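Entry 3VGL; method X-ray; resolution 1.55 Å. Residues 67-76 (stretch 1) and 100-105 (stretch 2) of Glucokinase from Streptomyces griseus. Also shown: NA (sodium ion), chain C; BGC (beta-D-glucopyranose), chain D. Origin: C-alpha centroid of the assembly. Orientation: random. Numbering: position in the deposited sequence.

Stretch 1 67-76: YVDDKRATVL
Stretch 2 (100-105) VVVEND

Val102, Arg72 and Val68 cover the most surface in this contact, which buries 358 Å² summed over both sides. Stretch 2 is an extended strand from Val100 to Asn104. Stretch 1 is a hairpin-like excursion: strand residues Tyr67 and Val68 lead into a type I turn from Asp69 to Arg72, and the chain returns as strand at Val75 and Leu76. Its two arms are tied by Leu76 N to Tyr67 O (2.6 Å) and Asp69 N to Thr74 O (3.0 Å), and the turn is closed by Arg72 N to Asp69 O (3.0 Å). Asp69, with chi1 at 76° (p), also accepts hydrogen bonds at OD1 from Ala73 N (3.0 Å) and Thr74 N (2.9 Å), bracing the loop from within.

The register is set by two CA pairs, Arg72 with Val102 at 4.9 Å and Val68 with Asn104 at 5.6 Å. At the first, Val102 N donates to Arg72 O over 3.0 Å with an N-H...O angle of 160°, the sole direct hydrogen bond between the stretches. Arg72 presents this carbonyl from a left-handed backbone (phi/psi 57/48), whereas Val102 is regular strand (-113/123).

Val102 points its CA-to-CB bond toward stretch 1 and adopts the t rotamer (173°). Its CG1 lies 4.1 Å from Val68 CG1 and 4.4 Å from Val75 CG2, so one methyl meets a valine from each arm of the hairpin. Val68, also t (175°) and directed toward stretch 2, packs against backbone as well: its CG1 is 3.5 Å from Val102 O, and its CG2 is 3.6 Å from Asn104 N.

Arg72 sets out sideways, with chi1 -62° (m), chi2 159° (t) and chi3 -136°. Its CB rests 3.9 Å from Val101 CG2, and its CD approaches Glu103 OE2 to 3.4 Å. Glu103 starts away from stretch 1, but chi1 -63° and chi2 -90° bring its carboxylate back. The charges attract without forming a salt bridge: Arg72 NE and Glu103 OE2 are 4.3 Å apart, and the oxygen lies well out of the guanidinium plane. Water 1 supplies the link, accepting from Arg72 NH1 (3.1 Å) and donating to Glu103 OE2 (2.6 Å).

At the strand end, Asn104 (chi1 166°, t) binds sodium through OD1 at 2.4 Å and donates from ND2 to glucose O4 at 3.2 Å. Glucose O4 in turn donates to Asp105 OD1 at 2.6 Å, in keeping with a glucokinase substrate site.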

# COMPACT_ATOMS: atom_id res chain seq x y z
N TYR A 67 21.92 -4.91 14.84
CA TYR A 67 21.25 -4.90 16.14
C TYR A 67 22.30 -5.29 17.18
O TYR A 67 22.79 -6.42 17.16
CB TYR A 67 20.13 -5.97 16.13
CG TYR A 67 18.84 -5.59 15.40
CD1 TYR A 67 18.85 -5.19 14.07
CD2 TYR A 67 17.60 -5.67 16.05
CE1 TYR A 67 17.66 -4.88 13.40
CE2 TYR A 67 16.39 -5.36 15.39
CZ TYR A 67 16.45 -4.94 14.07
OH TYR A 67 15.28 -4.61 13.40
N VAL A 68 22.65 -4.34 18.04
CA VAL A 68 23.65 -4.55 19.10
C VAL A 68 22.95 -4.71 20.45
O VAL A 68 21.99 -3.98 20.75
CB VAL A 68 24.64 -3.38 19.13
CG1 VAL A 68 25.62 -3.52 20.32
CG2 VAL A 68 25.39 -3.34 17.80
N ASP A 69 23.44 -5.64 21.26
CA ASP A 69 22.83 -5.94 22.56
C ASP A 69 23.02 -4.86 23.64
O ASP A 69 23.81 -3.93 23.46
CB ASP A 69 23.33 -7.29 23.06
CG ASP A 69 24.75 -7.23 23.60
OD1 ASP A 69 25.62 -6.55 23.01
OD2 ASP A 69 24.97 -7.88 24.64
N ASP A 70 22.29 -4.97 24.76
CA ASP A 70 22.32 -3.95 25.81
C ASP A 70 23.67 -3.88 26.55
O ASP A 70 24.00 -2.87 27.17
CB ASP A 70 21.18 -4.17 26.81
CG ASP A 70 21.21 -5.55 27.43
OD1 ASP A 70 21.12 -6.55 26.68
OD2 ASP A 70 21.33 -5.64 28.68
N LYS A 71 24.42 -4.97 26.48
CA LYS A 71 25.77 -5.04 27.04
C LYS A 71 26.84 -4.42 26.12
O LYS A 71 28.01 -4.37 26.48
CB LYS A 71 26.14 -6.48 27.39
CG LYS A 71 25.22 -7.13 28.42
CD LYS A 71 25.93 -8.19 29.25
CE LYS A 71 26.54 -7.58 30.53
NZ LYS A 71 27.24 -8.58 31.39
N ARG A 72 26.43 -3.97 24.94
CA ARG A 72 27.35 -3.28 24.02
C ARG A 72 28.58 -4.13 23.67
O ARG A 72 29.73 -3.67 23.73
CB ARG A 72 27.74 -1.89 24.56
CG ARG A 72 26.53 -0.94 24.70
CD ARG A 72 26.82 0.18 25.67
NE ARG A 72 25.69 0.41 26.57
CZ ARG A 72 25.68 1.33 27.54
NH1 ARG A 72 26.73 2.11 27.73
NH2 ARG A 72 24.61 1.47 28.31
N ALA A 73 28.32 -5.39 23.32
CA ALA A 73 29.38 -6.36 23.08
C ALA A 73 29.16 -7.29 21.89
O ALA A 73 30.11 -7.85 21.34
CB ALA A 73 29.62 -7.19 24.34
N THR A 74 27.90 -7.45 21.50
CA THR A 74 27.52 -8.47 20.54
C THR A 74 26.58 -7.90 19.50
O THR A 74 25.64 -7.17 19.83
CB THR A 74 26.80 -9.61 21.28
OG1 THR A 74 27.73 -10.21 22.19
CG2 THR A 74 26.28 -10.68 20.33
N VAL A 75 26.85 -8.22 18.24
CA VAL A 75 25.89 -7.91 17.16
C VAL A 75 24.89 -9.07 17.07
O VAL A 75 25.23 -10.13 16.57
CB VAL A 75 26.60 -7.65 15.80
CG1 VAL A 75 25.56 -7.19 14.75
CG2 VAL A 75 27.70 -6.55 15.94
N LEU A 76 23.68 -8.84 17.58
CA LEU A 76 22.62 -9.88 17.62
C LEU A 76 22.19 -10.30 16.23
O LEU A 76 21.98 -11.48 15.95
CB LEU A 76 21.39 -9.39 18.42
CG LEU A 76 21.60 -9.04 19.90
CD1 LEU A 76 20.37 -8.39 20.53
CD2 LEU A 76 22.00 -10.31 20.66
N VAL A 100 37.44 -2.61 24.23
CA VAL A 100 36.53 -2.35 23.10
C VAL A 100 35.11 -2.21 23.62
O VAL A 100 34.69 -2.92 24.54
CB VAL A 100 36.60 -3.51 22.05
CG1 VAL A 100 35.55 -3.34 20.91
CG2 VAL A 100 38.03 -3.67 21.50
N VAL A 101 34.37 -1.25 23.06
CA VAL A 101 32.93 -1.15 23.28
C VAL A 101 32.32 -1.28 21.90
O VAL A 101 32.90 -0.78 20.95
CB VAL A 101 32.52 0.18 23.93
CG1 VAL A 101 32.88 1.36 23.06
CG2 VAL A 101 31.03 0.19 24.26
N VAL A 102 31.21 -1.99 21.79
CA VAL A 102 30.51 -2.13 20.51
C VAL A 102 29.17 -1.41 20.62
O VAL A 102 28.38 -1.70 21.51
CB VAL A 102 30.30 -3.62 20.12
CG1 VAL A 102 29.43 -3.75 18.87
CG2 VAL A 102 31.64 -4.30 19.90
N GLU A 103 28.93 -0.46 19.73
CA GLU A 103 27.66 0.26 19.71
C GLU A 103 27.06 0.09 18.32
O GLU A 103 27.77 -0.15 17.35
CB GLU A 103 27.88 1.76 20.00
CG GLU A 103 28.45 2.06 21.39
CD GLU A 103 27.41 2.28 22.48
OE1 GLU A 103 26.21 2.03 22.26
OE2 GLU A 103 27.83 2.69 23.59
N ASN A 104 25.75 0.24 18.18
CA ASN A 104 25.18 0.32 16.84
C ASN A 104 25.73 1.56 16.13
O ASN A 104 25.92 2.62 16.75
CB ASN A 104 23.65 0.34 16.94
CG ASN A 104 23.00 0.76 15.64
OD1 ASN A 104 22.71 1.95 15.45
ND2 ASN A 104 22.78 -0.20 14.74
N ASP A 105 25.98 1.44 14.83
CA ASP A 105 26.60 2.52 14.06
C ASP A 105 25.84 3.82 14.05
O ASP A 105 26.44 4.88 14.09
CB ASP A 105 26.92 2.08 12.61
CG ASP A 105 25.68 1.72 11.80
OD1 ASP A 105 24.68 1.27 12.38
OD2 ASP A 105 25.71 1.87 10.56
NA NA C . 20.48 2.57 15.90
C2 BGC D . 20.68 -2.07 10.32
C3 BGC D . 21.01 -1.03 11.40
C4 BGC D . 22.09 -0.05 10.92
C5 BGC D . 21.65 0.51 9.58
C6 BGC D . 22.68 1.48 8.99
C1 BGC D . 20.31 -1.33 9.04
O1 BGC D . 20.09 -2.23 7.99
O2 BGC D . 19.52 -2.80 10.77
O3 BGC D . 21.44 -1.66 12.57
O4 BGC D . 22.19 1.01 11.85
O5 BGC D . 21.42 -0.53 8.63
O6 BGC D . 23.93 0.84 8.80
O HOH W 1 29.15 2.71 25.86
O HOH W 2 19.99 0.28 16.65
O HOH W 3 20.10 1.77 13.65